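Local coordinates for beta-galactosidase (Marinomonas sp. ef1, PDB 6Y2K), which hydrolyses terminal beta-galactosidic bonds as a cold-active, thermally stable GH42 glycoside hydrolase that works as a hexamer, at the interface of chains A and B. Residues are numbered along the deposited sequence; one frame, centred on the assembly and turned at random. Chains: chain A/B, beta-galactosidase.

Contact 1: the interface of chains A and B. Residues chain A 287-288, 319, 326-328; chain B 526-529.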
loop_
_atom_site.group_PDB
_atom_site.type_symbol
_atom_site.label_atom_id
_atom_site.label_comp_id
_atom_site.label_asym_id
_atom_site.label_seq_id
_atom_site.Cartn_x
_atom_site.Cartn_y
_atom_site.Cartn_z
ATOM N N LEU A 287 7.672 12.997 19.091
ATOM C CA LEU A 287 9.144 12.989 19.117
ATOM C C LEU A 287 9.776 13.998 20.079
ATOM O O LEU A 287 10.680 13.648 20.818
ATOM C CB LEU A 287 9.691 13.288 17.711
ATOM C CG LEU A 287 11.210 13.356 17.527
ATOM C CD1 LEU A 287 11.830 11.982 17.711
ATOM C CD2 LEU A 287 11.559 13.907 16.158
ATOM N N ARG A 288 9.307 15.246 20.037
ATOM C CA ARG A 288 9.954 16.357 20.743
ATOM C C ARG A 288 9.288 16.782 22.054
ATOM O O ARG A 288 9.765 17.739 22.692
ATOM C CB ARG A 288 10.078 17.562 19.806
ATOM C CG ARG A 288 10.843 17.270 18.519
ATOM C CD ARG A 288 11.253 18.561 17.820
ATOM N NE ARG A 288 11.916 18.303 16.549
ATOM C CZ ARG A 288 13.178 17.889 16.407
ATOM N NH1 ARG A 288 13.949 17.673 17.469
ATOM N NH2 ARG A 288 13.668 17.681 15.187
ATOM N N PRO A 319 18.541 17.651 24.945
ATOM C CA PRO A 319 18.792 16.282 24.484
ATOM C C PRO A 319 19.614 15.478 25.499
ATOM O O PRO A 319 20.511 16.040 26.146
ATOM C CB PRO A 319 19.586 16.479 23.186
ATOM C CG PRO A 319 20.195 17.830 23.306
ATOM C CD PRO A 319 19.220 18.655 24.104
ATOM N N ASN A 326 18.201 10.708 20.122
ATOM C CA ASN A 326 18.178 11.760 21.137
ATOM C C ASN A 326 17.875 13.136 20.531
ATOM O O ASN A 326 18.770 13.966 20.339
ATOM C CB ASN A 326 19.499 11.747 21.898
ATOM C CG ASN A 326 19.731 10.422 22.612
ATOM O OD1 ASN A 326 19.030 10.093 23.571
ATOM N ND2 ASN A 326 20.684 9.636 22.117
ATOM N N PRO A 327 16.593 13.380 20.212
ATOM C CA PRO A 327 16.226 14.666 19.623
ATOM C C PRO A 327 16.272 15.802 20.638
ATOM O O PRO A 327 16.236 15.553 21.844
ATOM C CB PRO A 327 14.789 14.424 19.153
ATOM C CG PRO A 327 14.263 13.444 20.140
ATOM C CD PRO A 327 15.410 12.515 20.395
ATOM N N THR A 328 16.387 17.034 20.140
ATOM C CA THR A 328 16.183 18.224 20.957
ATOM C C THR A 328 14.686 18.368 21.283
ATOM O O THR A 328 13.838 18.099 20.424
ATOM C CB THR A 328 16.651 19.503 20.243
ATOM O OG1 THR A 328 16.154 19.524 18.901
ATOM C CG2 THR A 328 18.181 19.586 20.219
ATOM N N VAL B 526 23.149 19.293 19.643
ATOM C CA VAL B 526 22.842 18.346 18.570
ATOM C C VAL B 526 21.426 17.772 18.710
ATOM O O VAL B 526 21.035 17.327 19.782
ATOM C CB VAL B 526 23.831 17.156 18.581
ATOM C CG1 VAL B 526 23.495 16.147 17.486
ATOM C CG2 VAL B 526 25.270 17.634 18.407
ATOM N N ASP B 527 20.695 17.773 17.599
ATOM C CA ASP B 527 19.419 17.090 17.433
ATOM C C ASP B 527 19.751 15.757 16.732
ATOM O O ASP B 527 20.055 15.739 15.530
ATOM C CB ASP B 527 18.493 17.994 16.596
ATOM C CG ASP B 527 17.118 17.401 16.329
ATOM O OD1 ASP B 527 16.588 16.659 17.170
ATOM O OD2 ASP B 527 16.532 17.715 15.269
ATOM N N ALA B 528 19.755 14.665 17.502
ATOM C CA ALA B 528 20.159 13.352 17.012
ATOM C C ALA B 528 18.898 12.542 16.728
ATOM O O ALA B 528 18.112 12.268 17.641
ATOM C CB ALA B 528 21.055 12.662 18.026
ATOM N N LEU B 529 18.710 12.175 15.457
ATOM C CA LEU B 529 17.390 11.810 14.932
ATOM C C LEU B 529 17.211 10.348 14.508
ATOM O O LEU B 529 18.146 9.724 13.987
ATOM C CB LEU B 529 17.059 12.708 13.732
ATOM C CG LEU B 529 16.786 14.185 14.022
ATOM C CD1 LEU B 529 16.776 14.987 12.726
ATOM C CD2 LEU B 529 15.484 14.386 14.790
HETATM O O HOH W 1 21.429 14.832 20.829
#
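The end of strand 521-528 of chain B, with B:Leu529 just past it, lies against two loop stretches of chain A, one holding A:Asn326 to A:Thr328 and the other A:Arg288, which follows helix 280-285. A:Asn326 and B:Ala528 pair as a short antiparallel beta bridge: B:Ala528 N donates to A:Asn326 O at 3.1 Å, while the return bond from A:Asn326 N to B:Ala528 O is bent and weak. Water 1 continues the pairing by joining A:Asn326 O to B:Val526 O. Next to the bridge, the B:Asp527 side chain points into chain A, its CG anti to the backbone N (chi1 179°), and meets the guanidinium of A:Arg288 end-on in a salt bridge. A:Arg288 NH1 reaches the carboxylate oxygen B:Asp527 OD1 at 2.8 Å in a nearly straight bond. A:Arg288 NH2 reaches B:Asp527 OD2 at 2.9 Å, on the syn side and somewhat out of the carboxylate plane. The grip is twisted, with the guanidinium and carboxylate planes 53° apart, and OD1 is approached from above the carboxylate plane. A:Thr328 N bonds to B:Asp527 OD1 at 3.0 Å from that same face. A:Thr328 O in turn accepts from A:Arg288 NH1 on a lone pair at 3.0 Å, which helps fix the rotation of the guanidinium. The methyl CG2 of A:Thr328 packs 3.9 Å from B:Asp527 CA, and A:Leu287 CD2 sits over the centre of one guanidinium face. Paired charges combine with backbone pairing to hold a chain B strand edge on chain A, a join between neighbouring subunits of the hexamer.

Contact 2: the interface of chains A and B. Residues chain A 37-41, 78; chain B 180-181, 184-186.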
loop_
_atom_site.group_PDB
_atom_site.type_symbol
_atom_site.label_atom_id
_atom_site.label_comp_id
_atom_site.label_asym_id
_atom_site.label_seq_id
_atom_site.Cartn_x
_atom_site.Cartn_y
_atom_site.Cartn_z
ATOM N N PHE A 37 27.698 10.890 43.486
ATOM C CA PHE A 37 28.755 10.170 42.761
ATOM C C PHE A 37 30.177 10.522 43.222
ATOM O O PHE A 37 31.141 10.282 42.483
ATOM C CB PHE A 37 28.631 10.418 41.247
ATOM C CG PHE A 37 27.318 9.970 40.647
ATOM C CD1 PHE A 37 26.864 8.668 40.810
ATOM C CD2 PHE A 37 26.569 10.837 39.861
ATOM C CE1 PHE A 37 25.665 8.248 40.243
ATOM C CE2 PHE A 37 25.385 10.417 39.274
ATOM C CZ PHE A 37 24.930 9.125 39.466
ATOM N N SER A 38 30.321 11.031 44.450
ATOM C CA SER A 38 31.584 11.659 44.895
ATOM C C SER A 38 32.522 10.781 45.751
ATOM O O SER A 38 33.528 11.283 46.247
ATOM C CB SER A 38 31.281 12.992 45.623
ATOM O OG SER A 38 30.579 12.791 46.845
ATOM N N TRP A 39 32.235 9.486 45.905
ATOM C CA TRP A 39 33.053 8.635 46.787
ATOM C C TRP A 39 34.542 8.655 46.424
ATOM O O TRP A 39 35.374 8.773 47.317
ATOM C CB TRP A 39 32.524 7.187 46.863
ATOM C CG TRP A 39 32.944 6.390 48.095
ATOM C CD1 TRP A 39 34.129 6.466 48.783
ATOM C CD2 TRP A 39 32.186 5.353 48.743
ATOM N NE1 TRP A 39 34.148 5.561 49.813
ATOM C CE2 TRP A 39 32.973 4.864 49.814
ATOM C CE3 TRP A 39 30.932 4.777 48.512
ATOM C CZ2 TRP A 39 32.532 3.846 50.666
ATOM C CZ3 TRP A 39 30.496 3.763 49.360
ATOM C CH2 TRP A 39 31.294 3.311 50.428
ATOM N N SER A 40 34.897 8.578 45.139
ATOM C CA SER A 40 36.326 8.637 44.762
ATOM C C SER A 40 36.987 9.994 45.073
ATOM O O SER A 40 38.203 10.050 45.228
ATOM C CB SER A 40 36.567 8.251 43.294
ATOM O OG SER A 40 36.307 9.319 42.395
ATOM N N THR A 41 36.197 11.066 45.157
ATOM C CA THR A 41 36.702 12.380 45.592
ATOM C C THR A 41 36.870 12.394 47.121
ATOM O O THR A 41 37.880 12.882 47.632
ATOM C CB THR A 41 35.766 13.518 45.129
ATOM O OG1 THR A 41 35.656 13.498 43.698
ATOM C CG2 THR A 41 36.287 14.887 45.563
ATOM N N PRO A 78 34.268 3.104 45.000
ATOM C CA PRO A 78 35.523 3.147 44.241
ATOM C C PRO A 78 36.117 1.771 43.952
ATOM O O PRO A 78 35.767 0.796 44.616
ATOM C CB PRO A 78 36.477 3.953 45.144
ATOM C CG PRO A 78 35.698 4.368 46.342
ATOM C CD PRO A 78 34.459 3.523 46.400
ATOM N N ASN B 180 37.735 10.735 35.080
ATOM C CA ASN B 180 37.310 9.644 35.970
ATOM C C ASN B 180 36.719 10.097 37.310
ATOM O O ASN B 180 36.273 9.253 38.098
ATOM C CB ASN B 180 38.452 8.641 36.192
ATOM C CG ASN B 180 38.694 7.747 34.984
ATOM O OD1 ASN B 180 37.797 7.541 34.150
ATOM N ND2 ASN B 180 39.912 7.200 34.885
ATOM N N VAL B 181 36.694 11.406 37.569
ATOM C CA VAL B 181 35.856 11.945 38.651
ATOM C C VAL B 181 34.381 11.552 38.462
ATOM O O VAL B 181 33.656 11.298 39.440
ATOM C CB VAL B 181 36.009 13.482 38.781
ATOM C CG1 VAL B 181 35.466 14.213 37.555
ATOM C CG2 VAL B 181 35.332 13.977 40.058
ATOM N N SER B 184 32.703 8.270 40.081
ATOM C CA SER B 184 33.791 7.755 40.937
ATOM C C SER B 184 34.622 6.640 40.271
ATOM O O SER B 184 34.875 5.578 40.855
ATOM C CB SER B 184 33.215 7.306 42.284
ATOM O OG SER B 184 32.879 8.424 43.102
ATOM N N MET B 185 35.035 6.894 39.035
ATOM C CA MET B 185 35.830 5.921 38.272
ATOM C C MET B 185 37.343 5.970 38.592
ATOM O O MET B 185 38.095 5.104 38.127
ATOM C CB MET B 185 35.601 6.110 36.764
ATOM C CG MET B 185 34.250 5.593 36.259
ATOM S SD MET B 185 34.018 5.694 34.461
ATOM C CE MET B 185 33.924 7.465 34.201
ATOM N N ASP B 186 37.782 6.965 39.369
ATOM C CA ASP B 186 39.222 7.220 39.612
ATOM C C ASP B 186 40.011 5.980 40.035
ATOM O O ASP B 186 39.618 5.274 40.968
ATOM C CB ASP B 186 39.413 8.302 40.685
ATOM C CG ASP B 186 38.997 9.691 40.211
ATOM O OD1 ASP B 186 39.491 10.135 39.145
ATOM O OD2 ASP B 186 38.178 10.330 40.923
HETATM O O HOH W 2 30.326 7.502 44.614
HETATM O O HOH W 3 34.466 11.418 42.465
#
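B:Ser184 turns its hydroxyl anti to its own carbonyl carbon (chi1 -74°), towards the chain A backbone, while A:Ser40 holds OG between its backbone N and carbonyl carbon (chi1 81°), facing chain B. In this GH42 beta-galactosidase the two serines meet where the start of short helix 39-42 of chain A faces the end of 3-10 helix 182-184 of chain B. B:Ser184 OG fits at the N-terminal end of the chain A helix and works both ways. It donates to the backbone carbonyl A:Phe37 O at 2.6 Å, from well above the carbonyl plane. In an almost straight bond, B:Ser184 OG accepts from A:Ser40 N at 2.9 Å. A:Trp39 N, 3.1 Å from B:Ser184 OG, turns its hydrogen to water 2 instead; water 2 also bonds to B:Ser184 OG, so the link between the two runs through water. Beside it, A:Ser40 OG donates to the carboxylate oxygen B:Asp186 OD2 at 2.6 Å, meeting it on the anti side and somewhat out of plane. The CB atoms of A:Ser40 and B:Ser184 touch at 3.6 Å, so the serines lie alongside one another with their hydroxyls committed to different partners. Water 3 bridges A:Ser40 OG and A:Thr41 OG1 to the carbonyl B:Val181 O, linking the helix to the backbone just before the 3-10 turn. Around this polar knot, B:Val181 CG2 rests 3.7 Å from A:Thr41 OG1, the two side chains crossing obliquely. On the chain A side, A:Pro78 CD packs over one face of the A:Trp39 ring, towards its rim, and may help steady the residue that opens the helix.

Contact 1 and contact 2 lie about 30 Å apart, between the centres of their C-alpha atoms, within one A-B interface, and share no residue or secondary-structure element. Chain A contributes loops of its catalytic family region to contact 1, and a loop with short helix 39-42 of the same region to contact 2. Chain B answers with a strand of the trimerisation family region at contact 1 and with a 3-10 turn of its catalytic region at contact 2. Two separated points of attachment should resist rocking of one subunit against the other. Repeated between copies, such joins plausibly support the hexameric arrangement on which cold activity and thermal stability together depend.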